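Local atomic coordinates of fumarate reductase iron-sulfur subunit (Mycolicibacterium smegmatis, PDB entry 7D6V), a protein that probably relays electrons through its three iron-sulfur clusters from the flavoprotein subunit toward the quinone-reducing membrane anchor of succinate dehydrogenase Sdh1. Residues D22-E26 against R39-T45; S106-E110 against E147-Q152; E141-I146 against E215-I219. The contacts are given in a common frame with arbitrary orientation. Residues are numbered along the deposited sequence.

Contact 1: residues D22-E26 against R39-T45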
loop_
_atom_site.group_PDB
_atom_site.type_symbol
_atom_site.label_atom_id
_atom_site.label_comp_id
_atom_site.label_asym_id
_atom_site.label_seq_id
_atom_site.Cartn_x
_atom_site.Cartn_y
_atom_site.Cartn_z
ATOM N N ASP B 22 8.433 17.145 25.523
ATOM C CA ASP B 22 9.499 17.762 24.745
ATOM C C ASP B 22 10.739 16.877 24.769
ATOM O O ASP B 22 11.287 16.598 25.839
ATOM C CB ASP B 22 9.825 19.152 25.290
ATOM C CG ASP B 22 8.763 20.175 24.945
ATOM O OD1 ASP B 22 8.124 20.038 23.883
ATOM O OD2 ASP B 22 8.567 21.121 25.733
ATOM N N TYR B 23 11.182 16.448 23.589
ATOM C CA TYR B 23 12.387 15.646 23.438
ATOM C C TYR B 23 13.321 16.301 22.429
ATOM O O TYR B 23 12.876 16.953 21.483
ATOM C CB TYR B 23 12.057 14.220 22.982
ATOM C CG TYR B 23 11.141 13.468 23.916
ATOM C CD1 TYR B 23 9.814 13.241 23.584
ATOM C CD2 TYR B 23 11.605 12.981 25.127
ATOM C CE1 TYR B 23 8.977 12.555 24.435
ATOM C CE2 TYR B 23 10.778 12.296 25.979
ATOM C CZ TYR B 23 9.465 12.083 25.631
ATOM O OH TYR B 23 8.639 11.396 26.488
ATOM N N THR B 24 14.624 16.120 22.638
ATOM C CA THR B 24 15.651 16.625 21.732
ATOM C C THR B 24 16.391 15.445 21.119
ATOM O O THR B 24 17.029 14.671 21.838
ATOM C CB THR B 24 16.633 17.545 22.462
ATOM O OG1 THR B 24 15.922 18.644 23.041
ATOM C CG2 THR B 24 17.676 18.079 21.496
ATOM N N VAL B 25 16.313 15.315 19.796
ATOM C CA VAL B 25 16.885 14.180 19.081
ATOM C C VAL B 25 17.790 14.690 17.970
ATOM O O VAL B 25 17.563 15.758 17.395
ATOM C CB VAL B 25 15.789 13.253 18.503
ATOM C CG1 VAL B 25 16.384 11.941 18.024
ATOM C CG2 VAL B 25 14.700 13.000 19.530
ATOM N N GLU B 26 18.825 13.910 17.669
ATOM C CA GLU B 26 19.750 14.226 16.590
ATOM C C GLU B 26 19.165 13.810 15.246
ATOM O O GLU B 26 18.711 12.675 15.082
ATOM C CB GLU B 26 21.081 13.519 16.832
ATOM C CG GLU B 26 22.118 13.739 15.760
ATOM C CD GLU B 26 23.040 12.547 15.605
ATOM O OE1 GLU B 26 22.607 11.533 15.021
ATOM O OE2 GLU B 26 24.198 12.623 16.069
ATOM N N ARG B 39 15.125 6.344 16.782
ATOM C CA ARG B 39 16.274 6.782 17.567
ATOM C C ARG B 39 15.858 7.192 18.974
ATOM O O ARG B 39 16.549 6.882 19.953
ATOM C CB ARG B 39 16.986 7.935 16.862
ATOM C CG ARG B 39 18.383 8.195 17.385
ATOM C CD ARG B 39 18.983 9.448 16.790
ATOM N NE ARG B 39 18.635 9.607 15.382
ATOM C CZ ARG B 39 19.285 9.027 14.379
ATOM N NH1 ARG B 39 20.320 8.237 14.624
ATOM N NH2 ARG B 39 18.898 9.232 13.131
ATOM N N LEU B 40 14.727 7.888 19.094
ATOM C CA LEU B 40 14.221 8.260 20.411
ATOM C C LEU B 40 13.864 7.027 21.233
ATOM O O LEU B 40 14.096 6.992 22.446
ATOM C CB LEU B 40 13.011 9.180 20.255
ATOM C CG LEU B 40 12.435 9.800 21.522
ATOM C CD1 LEU B 40 13.418 10.773 22.133
ATOM C CD2 LEU B 40 11.117 10.484 21.214
ATOM N N GLN B 41 13.289 6.011 20.590
ATOM C CA GLN B 41 12.989 4.761 21.280
ATOM C C GLN B 41 14.256 4.078 21.771
ATOM O O GLN B 41 14.311 3.594 22.906
ATOM C CB GLN B 41 12.223 3.824 20.351
ATOM C CG GLN B 41 10.743 3.754 20.614
ATOM C CD GLN B 41 10.065 2.727 19.745
ATOM O OE1 GLN B 41 10.634 2.259 18.763
ATOM N NE2 GLN B 41 8.843 2.362 20.104
ATOM N N ALA B 42 15.282 4.021 20.926
ATOM C CA ALA B 42 16.501 3.310 21.279
ATOM C C ALA B 42 17.404 4.096 22.217
ATOM O O ALA B 42 18.339 3.515 22.775
ATOM C CB ALA B 42 17.275 2.938 20.014
ATOM N N THR B 43 17.155 5.390 22.410
ATOM C CA THR B 43 18.002 6.211 23.267
ATOM C C THR B 43 17.307 6.737 24.514
ATOM O O THR B 43 17.923 6.766 25.579
ATOM C CB THR B 43 18.561 7.399 22.476
ATOM O OG1 THR B 43 17.482 8.141 21.897
ATOM C CG2 THR B 43 19.487 6.915 21.373
ATOM N N GLN B 44 16.050 7.158 24.425
ATOM C CA GLN B 44 15.412 7.851 25.539
ATOM C C GLN B 44 14.131 7.198 26.030
ATOM O O GLN B 44 13.913 7.127 27.241
ATOM C CB GLN B 44 15.115 9.305 25.147
ATOM C CG GLN B 44 16.351 10.169 24.987
ATOM C CD GLN B 44 16.037 11.547 24.444
ATOM O OE1 GLN B 44 16.397 11.878 23.316
ATOM N NE2 GLN B 44 15.369 12.361 25.247
ATOM N N THR B 45 13.273 6.715 25.129
ATOM C CA THR B 45 11.933 6.240 25.470
ATOM C C THR B 45 11.750 4.822 24.944
ATOM O O THR B 45 11.127 4.615 23.893
ATOM C CB THR B 45 10.855 7.162 24.904
ATOM O OG1 THR B 45 10.857 7.080 23.474
ATOM C CG2 THR B 45 11.105 8.596 25.321
#

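Contact 2: residues S106-E110 against E147-Q152. With SF4 (iron/sulfur cluster), chain F.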
loop_
_atom_site.group_PDB
_atom_site.type_symbol
_atom_site.label_atom_id
_atom_site.label_comp_id
_atom_site.label_asym_id
_atom_site.label_seq_id
_atom_site.Cartn_x
_atom_site.Cartn_y
_atom_site.Cartn_z
ATOM N N SER B 106 -10.236 -0.086 14.657
ATOM C CA SER B 106 -11.094 -1.252 14.502
ATOM C C SER B 106 -12.467 -0.906 13.963
ATOM O O SER B 106 -13.165 -1.805 13.480
ATOM C CB SER B 106 -11.245 -1.992 15.838
ATOM O OG SER B 106 -12.166 -1.334 16.686
ATOM N N PHE B 107 -12.878 0.360 14.042
ATOM C CA PHE B 107 -14.056 0.833 13.329
ATOM C C PHE B 107 -13.949 0.517 11.842
ATOM O O PHE B 107 -14.938 0.140 11.203
ATOM C CB PHE B 107 -14.205 2.337 13.593
ATOM C CG PHE B 107 -14.968 3.090 12.544
ATOM C CD1 PHE B 107 -16.336 3.253 12.650
ATOM C CD2 PHE B 107 -14.311 3.675 11.476
ATOM C CE1 PHE B 107 -17.035 3.958 11.699
ATOM C CE2 PHE B 107 -15.008 4.377 10.520
ATOM C CZ PHE B 107 -16.371 4.520 10.632
ATOM N N ASN B 108 -12.742 0.630 11.286
ATOM C CA ASN B 108 -12.534 0.327 9.876
ATOM C C ASN B 108 -12.734 -1.155 9.584
ATOM O O ASN B 108 -13.390 -1.517 8.602
ATOM C CB ASN B 108 -11.135 0.771 9.455
ATOM C CG ASN B 108 -10.840 2.200 9.844
ATOM O OD1 ASN B 108 -11.282 3.133 9.182
ATOM N ND2 ASN B 108 -10.094 2.379 10.924
ATOM N N TYR B 109 -12.186 -2.030 10.425
ATOM C CA TYR B 109 -12.361 -3.459 10.203
ATOM C C TYR B 109 -13.787 -3.910 10.475
ATOM O O TYR B 109 -14.217 -4.928 9.926
ATOM C CB TYR B 109 -11.367 -4.241 11.059
ATOM C CG TYR B 109 -9.941 -4.032 10.614
ATOM C CD1 TYR B 109 -9.410 -4.762 9.562
ATOM C CD2 TYR B 109 -9.136 -3.085 11.225
ATOM C CE1 TYR B 109 -8.115 -4.564 9.141
ATOM C CE2 TYR B 109 -7.840 -2.881 10.812
ATOM C CZ TYR B 109 -7.334 -3.624 9.770
ATOM O OH TYR B 109 -6.041 -3.425 9.354
ATOM N N GLU B 110 -14.530 -3.173 11.302
ATOM C CA GLU B 110 -15.950 -3.459 11.470
ATOM C C GLU B 110 -16.746 -3.016 10.251
ATOM O O GLU B 110 -17.693 -3.695 9.842
ATOM C CB GLU B 110 -16.471 -2.781 12.735
ATOM C CG GLU B 110 -16.332 -3.631 13.980
ATOM C CD GLU B 110 -15.964 -2.819 15.203
ATOM O OE1 GLU B 110 -15.262 -3.357 16.083
ATOM O OE2 GLU B 110 -16.375 -1.641 15.286
ATOM N N GLU B 147 -4.262 0.186 3.329
ATOM C CA GLU B 147 -5.280 0.587 4.288
ATOM C C GLU B 147 -4.645 1.337 5.451
ATOM O O GLU B 147 -4.518 0.807 6.558
ATOM C CB GLU B 147 -6.067 -0.631 4.762
ATOM C CG GLU B 147 -7.059 -1.121 3.730
ATOM C CD GLU B 147 -7.813 -2.349 4.177
ATOM O OE1 GLU B 147 -7.270 -3.116 4.997
ATOM O OE2 GLU B 147 -8.951 -2.547 3.708
ATOM N N CYS B 148 -4.283 2.591 5.203
ATOM C CA CYS B 148 -3.688 3.436 6.230
ATOM C C CYS B 148 -4.788 4.094 7.060
ATOM O O CYS B 148 -4.621 4.330 8.257
ATOM C CB CYS B 148 -2.792 4.503 5.599
ATOM S SG CYS B 148 -3.657 6.015 5.117
ATOM N N PHE B 149 -5.912 4.385 6.413
ATOM C CA PHE B 149 -7.055 5.007 7.075
ATOM C C PHE B 149 -6.814 6.473 7.405
ATOM O O PHE B 149 -7.470 7.030 8.289
ATOM C CB PHE B 149 -7.448 4.229 8.334
ATOM C CG PHE B 149 -7.657 2.763 8.094
ATOM C CD1 PHE B 149 -8.469 2.327 7.063
ATOM C CD2 PHE B 149 -7.029 1.822 8.886
ATOM C CE1 PHE B 149 -8.660 0.983 6.835
ATOM C CE2 PHE B 149 -7.216 0.477 8.663
ATOM C CZ PHE B 149 -8.034 0.057 7.636
ATOM N N LEU B 150 -5.886 7.120 6.700
ATOM C CA LEU B 150 -5.694 8.555 6.879
ATOM C C LEU B 150 -6.898 9.331 6.361
ATOM O O LEU B 150 -7.278 10.359 6.935
ATOM C CB LEU B 150 -4.415 9.007 6.177
ATOM C CG LEU B 150 -3.093 8.610 6.834
ATOM C CD1 LEU B 150 -1.925 8.939 5.926
ATOM C CD2 LEU B 150 -2.932 9.282 8.180
ATOM N N CYS B 151 -7.527 8.799 5.318
ATOM C CA CYS B 151 -8.722 9.409 4.756
ATOM C C CYS B 151 -9.817 9.342 5.815
ATOM O O CYS B 151 -10.503 10.330 6.075
ATOM C CB CYS B 151 -9.161 8.672 3.491
ATOM S SG CYS B 151 -9.630 6.947 3.755
ATOM N N GLN B 152 -9.975 8.169 6.426
ATOM C CA GLN B 152 -10.965 7.989 7.479
ATOM C C GLN B 152 -10.682 8.911 8.654
ATOM O O GLN B 152 -11.607 9.438 9.280
ATOM C CB GLN B 152 -10.976 6.534 7.940
ATOM C CG GLN B 152 -11.095 5.526 6.820
ATOM C CD GLN B 152 -12.531 5.239 6.451
ATOM O OE1 GLN B 152 -12.970 5.545 5.349
ATOM N NE2 GLN B 152 -13.270 4.642 7.371
HETATM FE FE1 SF4 F . -7.641 6.272 2.501
HETATM FE FE2 SF4 F . -5.601 6.501 0.287
HETATM FE FE3 SF4 F . -6.487 3.779 1.248
HETATM FE FE4 SF4 F . -4.763 5.517 3.016
HETATM S S1 SF4 F . -4.604 4.762 1.025
HETATM S S2 SF4 F . -6.645 4.534 3.239
HETATM S S3 SF4 F . -5.758 7.256 2.278
HETATM S S4 SF4 F . -7.483 5.518 0.511
#

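Contact 3: residues E141-I146 against E215-I219. With SF4 (iron/sulfur cluster), chain F.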
loop_
_atom_site.group_PDB
_atom_site.type_symbol
_atom_site.label_atom_id
_atom_site.label_comp_id
_atom_site.label_asym_id
_atom_site.label_seq_id
_atom_site.Cartn_x
_atom_site.Cartn_y
_atom_site.Cartn_z
ATOM N N GLU B 141 -7.393 1.390 -10.174
ATOM C CA GLU B 141 -6.947 2.586 -9.463
ATOM C C GLU B 141 -7.284 2.505 -7.980
ATOM O O GLU B 141 -6.462 2.849 -7.125
ATOM C CB GLU B 141 -7.561 3.842 -10.071
ATOM C CG GLU B 141 -6.882 5.109 -9.581
ATOM C CD GLU B 141 -7.831 6.279 -9.464
ATOM O OE1 GLU B 141 -7.453 7.289 -8.836
ATOM O OE2 GLU B 141 -8.952 6.193 -10.006
ATOM N N PHE B 142 -8.497 2.055 -7.652
ATOM C CA PHE B 142 -8.892 1.953 -6.253
ATOM C C PHE B 142 -8.225 0.784 -5.546
ATOM O O PHE B 142 -8.135 0.793 -4.315
ATOM C CB PHE B 142 -10.410 1.825 -6.132
ATOM C CG PHE B 142 -11.170 2.853 -6.910
ATOM C CD1 PHE B 142 -10.752 4.171 -6.938
ATOM C CD2 PHE B 142 -12.308 2.504 -7.610
ATOM C CE1 PHE B 142 -11.452 5.114 -7.654
ATOM C CE2 PHE B 142 -13.012 3.444 -8.326
ATOM C CZ PHE B 142 -12.584 4.749 -8.349
ATOM N N ARG B 143 -7.768 -0.223 -6.288
ATOM C CA ARG B 143 -7.060 -1.322 -5.640
ATOM C C ARG B 143 -5.651 -0.946 -5.201
ATOM O O ARG B 143 -4.960 -1.792 -4.626
ATOM C CB ARG B 143 -6.995 -2.542 -6.559
ATOM C CG ARG B 143 -8.336 -3.053 -7.032
ATOM C CD ARG B 143 -8.979 -3.955 -6.011
ATOM N NE ARG B 143 -8.344 -5.266 -5.958
ATOM C CZ ARG B 143 -8.630 -6.190 -5.049
ATOM N NH1 ARG B 143 -9.544 -5.947 -4.125
ATOM N NH2 ARG B 143 -8.004 -7.356 -5.064
ATOM N N LYS B 144 -5.207 0.286 -5.451
ATOM C CA LYS B 144 -3.914 0.757 -4.976
ATOM C C LYS B 144 -3.913 1.085 -3.492
ATOM O O LYS B 144 -2.849 1.382 -2.941
ATOM C CB LYS B 144 -3.482 2.004 -5.752
ATOM C CG LYS B 144 -2.896 1.736 -7.120
ATOM C CD LYS B 144 -2.978 2.974 -7.990
ATOM C CE LYS B 144 -2.313 4.157 -7.315
ATOM N NZ LYS B 144 -2.985 5.442 -7.649
ATOM N N CYS B 145 -5.082 1.092 -2.870
ATOM C CA CYS B 145 -5.218 1.515 -1.477
ATOM C C CYS B 145 -4.580 0.737 -0.320
ATOM O O CYS B 145 -5.101 -0.297 0.100
ATOM C CB CYS B 145 -6.702 1.743 -1.156
ATOM S SG CYS B 145 -7.124 1.563 0.593
ATOM N N ILE B 146 -3.456 1.238 0.195
ATOM C CA ILE B 146 -2.875 0.643 1.390
ATOM C C ILE B 146 -3.715 1.119 2.566
ATOM O O ILE B 146 -3.908 2.323 2.759
ATOM C CB ILE B 146 -1.390 1.016 1.547
ATOM C CG1 ILE B 146 -1.194 2.518 1.763
ATOM C CG2 ILE B 146 -0.608 0.590 0.321
ATOM C CD1 ILE B 146 0.117 2.879 2.396
ATOM N N GLU B 215 -1.274 7.375 -1.536
ATOM C CA GLU B 215 -1.271 6.703 -2.824
ATOM C C GLU B 215 -1.780 7.588 -3.950
ATOM O O GLU B 215 -1.786 7.150 -5.103
ATOM C CB GLU B 215 -2.109 5.427 -2.748
ATOM C CG GLU B 215 -1.571 4.405 -1.770
ATOM C CD GLU B 215 -0.105 4.108 -1.992
ATOM O OE1 GLU B 215 0.678 4.226 -1.029
ATOM O OE2 GLU B 215 0.266 3.759 -3.130
ATOM N N HIS B 216 -2.201 8.816 -3.639
ATOM C CA HIS B 216 -2.659 9.783 -4.634
ATOM C C HIS B 216 -3.843 9.247 -5.435
ATOM O O HIS B 216 -3.944 9.456 -6.645
ATOM C CB HIS B 216 -1.517 10.207 -5.557
ATOM C CG HIS B 216 -0.280 10.619 -4.826
ATOM N ND1 HIS B 216 -0.241 11.716 -3.994
ATOM C CD2 HIS B 216 0.958 10.074 -4.789
ATOM C CE1 HIS B 216 0.970 11.832 -3.481
ATOM N NE2 HIS B 216 1.716 10.849 -3.947
ATOM N N ILE B 217 -4.739 8.547 -4.753
ATOM C CA ILE B 217 -5.987 8.107 -5.362
ATOM C C ILE B 217 -6.949 9.286 -5.411
ATOM O O ILE B 217 -7.109 10.014 -4.424
ATOM C CB ILE B 217 -6.589 6.929 -4.580
ATOM C CG1 ILE B 217 -5.552 5.820 -4.405
ATOM C CG2 ILE B 217 -7.829 6.400 -5.283
ATOM C CD1 ILE B 217 -5.998 4.706 -3.495
ATOM N N LYS B 218 -7.582 9.486 -6.565
ATOM C CA LYS B 218 -8.554 10.563 -6.747
ATOM C C LYS B 218 -9.888 10.126 -6.141
ATOM O O LYS B 218 -10.855 9.809 -6.834
ATOM C CB LYS B 218 -8.700 10.903 -8.222
ATOM C CG LYS B 218 -7.431 11.393 -8.884
ATOM C CD LYS B 218 -7.025 12.753 -8.370
ATOM C CE LYS B 218 -5.752 13.221 -9.043
ATOM N NZ LYS B 218 -5.978 13.503 -10.487
ATOM N N ILE B 219 -9.923 10.118 -4.807
ATOM C CA ILE B 219 -11.044 9.515 -4.090
ATOM C C ILE B 219 -12.346 10.237 -4.414
ATOM O O ILE B 219 -13.357 9.610 -4.744
ATOM C CB ILE B 219 -10.768 9.501 -2.576
ATOM C CG1 ILE B 219 -9.422 8.837 -2.286
ATOM C CG2 ILE B 219 -11.893 8.802 -1.838
ATOM C CD1 ILE B 219 -8.980 8.951 -0.855
HETATM FE FE1 SF4 F . -7.641 6.272 2.501
HETATM FE FE2 SF4 F . -5.601 6.501 0.287
HETATM FE FE3 SF4 F . -6.487 3.779 1.248
HETATM FE FE4 SF4 F . -4.763 5.517 3.016
HETATM S S1 SF4 F . -4.604 4.762 1.025
HETATM S S2 SF4 F . -6.645 4.534 3.239
HETATM S S3 SF4 F . -5.758 7.256 2.278
HETATM S S4 SF4 F . -7.483 5.518 0.511
#

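Contact 1: residues D22-E26 against R39-T45
Tyr23, Arg39 and Val25 each give up about 60 Å² or more to this strand-on-helix contact, which buries 373 Å² over both segments. Tyr23 and Val25 both direct their CA-to-CB bonds toward the helix, while that of Thr24, between them, points away. The side chain of Leu40 receives both: its CD1 is 3.8 Å from Tyr23 CB and 3.7 Å from Val25 CG2. The Tyr23 ring then runs on over the end of the helix, where its CE2 lies 3.8 Å from Thr45 CG2, with the Gln44 side chain beside it. Its hydroxyl looks outside the contact and is hydrogen-bonded to Arg12.

The short axes approach to 9.3 Å and cross at 106°, so the helix runs athwart the strand. A hairpin of strands 4-14 and 17-27 followed by a helix laid across one face is the opening of the beta-grasp fold of 2Fe-2S ferredoxin domains; backbone bonds from Tyr23 to Leu8 and from Val25 to Ala6 hold the hairpin together.

At the other end Arg39 stretches along the strand. Its CD packs 3.8 Å from Val25 CG1, and its NE comes within 3.1 Å of Glu26 O. The Glu26 carboxylate lies over a face of the guanidinium, with OE1 4.0 Å from Arg39 NH1, which is proximity of charge and not a salt bridge; the arginine pairs with Glu31 instead. Past Thr43 the chain leaves the helix at Gln44, and Leu40 O accepts bonds from Gln44 N and Thr45 N, both at 2.8 Å, which places Thr45 beside the Tyr23 ring.

Contact 2: residues S106-E110 against E147-Q152
Aromatic and CH-pi packing centres on Phe149. Asn108 CB sits over the Phe149 ring, 3.7 Å from its centroid and 16° off the normal, which is good CH-pi geometry. The same ring turns its edge to the face of Tyr109 in an offset edge-to-face pair, with centroids 5.8 Å apart, planes at 81° and a closest approach of 4.0 Å between Tyr109 CE2 and Phe149 CE2.

One polar bond joins the segments: Gln152 NE2 donates to Asn108 OD1 at 3.1 Å with an N-H...O angle of 141°. The edge of the Phe107 ring meets the same amide, CE2 being 3.6 Å from Gln152 NE2. Gln152 is also held by Arg172 N and Ala169 O, while Tyr109 OH bonds to Phe42 of subunit A.

Metal coordination lies on the far side of the 147-152 backbone. Cys148 SG binds FE4 and Cys151 SG binds FE1 of the SF4 cluster, each at 2.4 Å; they belong to the ferredoxin-type Cys-x-x-Cys-x-x-Cys motif that starts at Cys145. Leu150 N donates to Cys148 SG at 2.9 Å, and Phe149 N is 3.3 Å from SF4 S2.

Leu150 N thus bonds to the Cys148 sulfur and Phe149 N lies close to a cluster sulfide, while the Phe149 and Gln152 side chains reach the helix, implying a cluster-binding turn backed by hydrocarbon and amide contacts.

Contact 3: residues E141-I146 against E215-I219
This is a contact of the end of helix 133-142 and the cysteine-bearing loop after it with the loop that leads into helix 219-235, in the ferredoxin-type dicluster domain. Cys145 is the first cysteine of the Cys-x-x-Cys-x-x-Cys cluster motif, and residues 215-219 follow Cys213 and Pro214 of the same SF4 pocket, so the two segments converge on the cluster from distant parts of the sequence. Together they bury 398 Å².

Ile217 fills the space between them and is the most covered residue, at 91 Å². Ile217 CG2 lies at the edge of the Phe142 ring, 4.0 Å from Phe142 CD1, and Ile217 CD1 is 3.8 Å from Cys145 CB. The type I turn from Phe142 to Cys145 brings both partners to the same isoleucine. Nearby, Ile146 CD1 is 3.7 Å from Glu215 OE1.

Two polar bonds accompany this packing. Glu141 OE1 accepts from Lys218 N at 3.2 Å with an angle of 165°, while its OE2 takes a bond from Asn222; one carboxylate therefore ties helix 133-142 to the beginning of helix 219-235. Lys144 NZ adds a weak bond to Glu215 O at 3.3 Å. Lys218 is the N-cap residue and the centre of an inverse gamma turn, beyond which Ile219 CD1 reaches to 4.0 Å from SF4 S4. Arg143, whose CA-to-CB bond points away from 215-219, forms a salt bridge with Glu139 of the subunit A chain. Cys145 SG binds SF4 FE3 at 2.4 Å.

In the fold
Contacts 2 and 3 share one cluster and adjoin in the chain, since Ile146 is followed directly by Glu147; their centres lie 14 Å apart. Contact 3 supplies the cysteine on FE3 and contact 2 those on FE4 and FE1. They also look toward different neighbours: the Ile146 side chain is about 5 Å from the FES cluster, and that of Gln152 about 7 Å from F3S, consistent with SF4 as the middle of an FES-SF4-F3S electron path. Contact 1 stands apart, its centre 29 Å from that of contact 2 and 34 Å from that of contact 3, as packing within the 2Fe-2S domain.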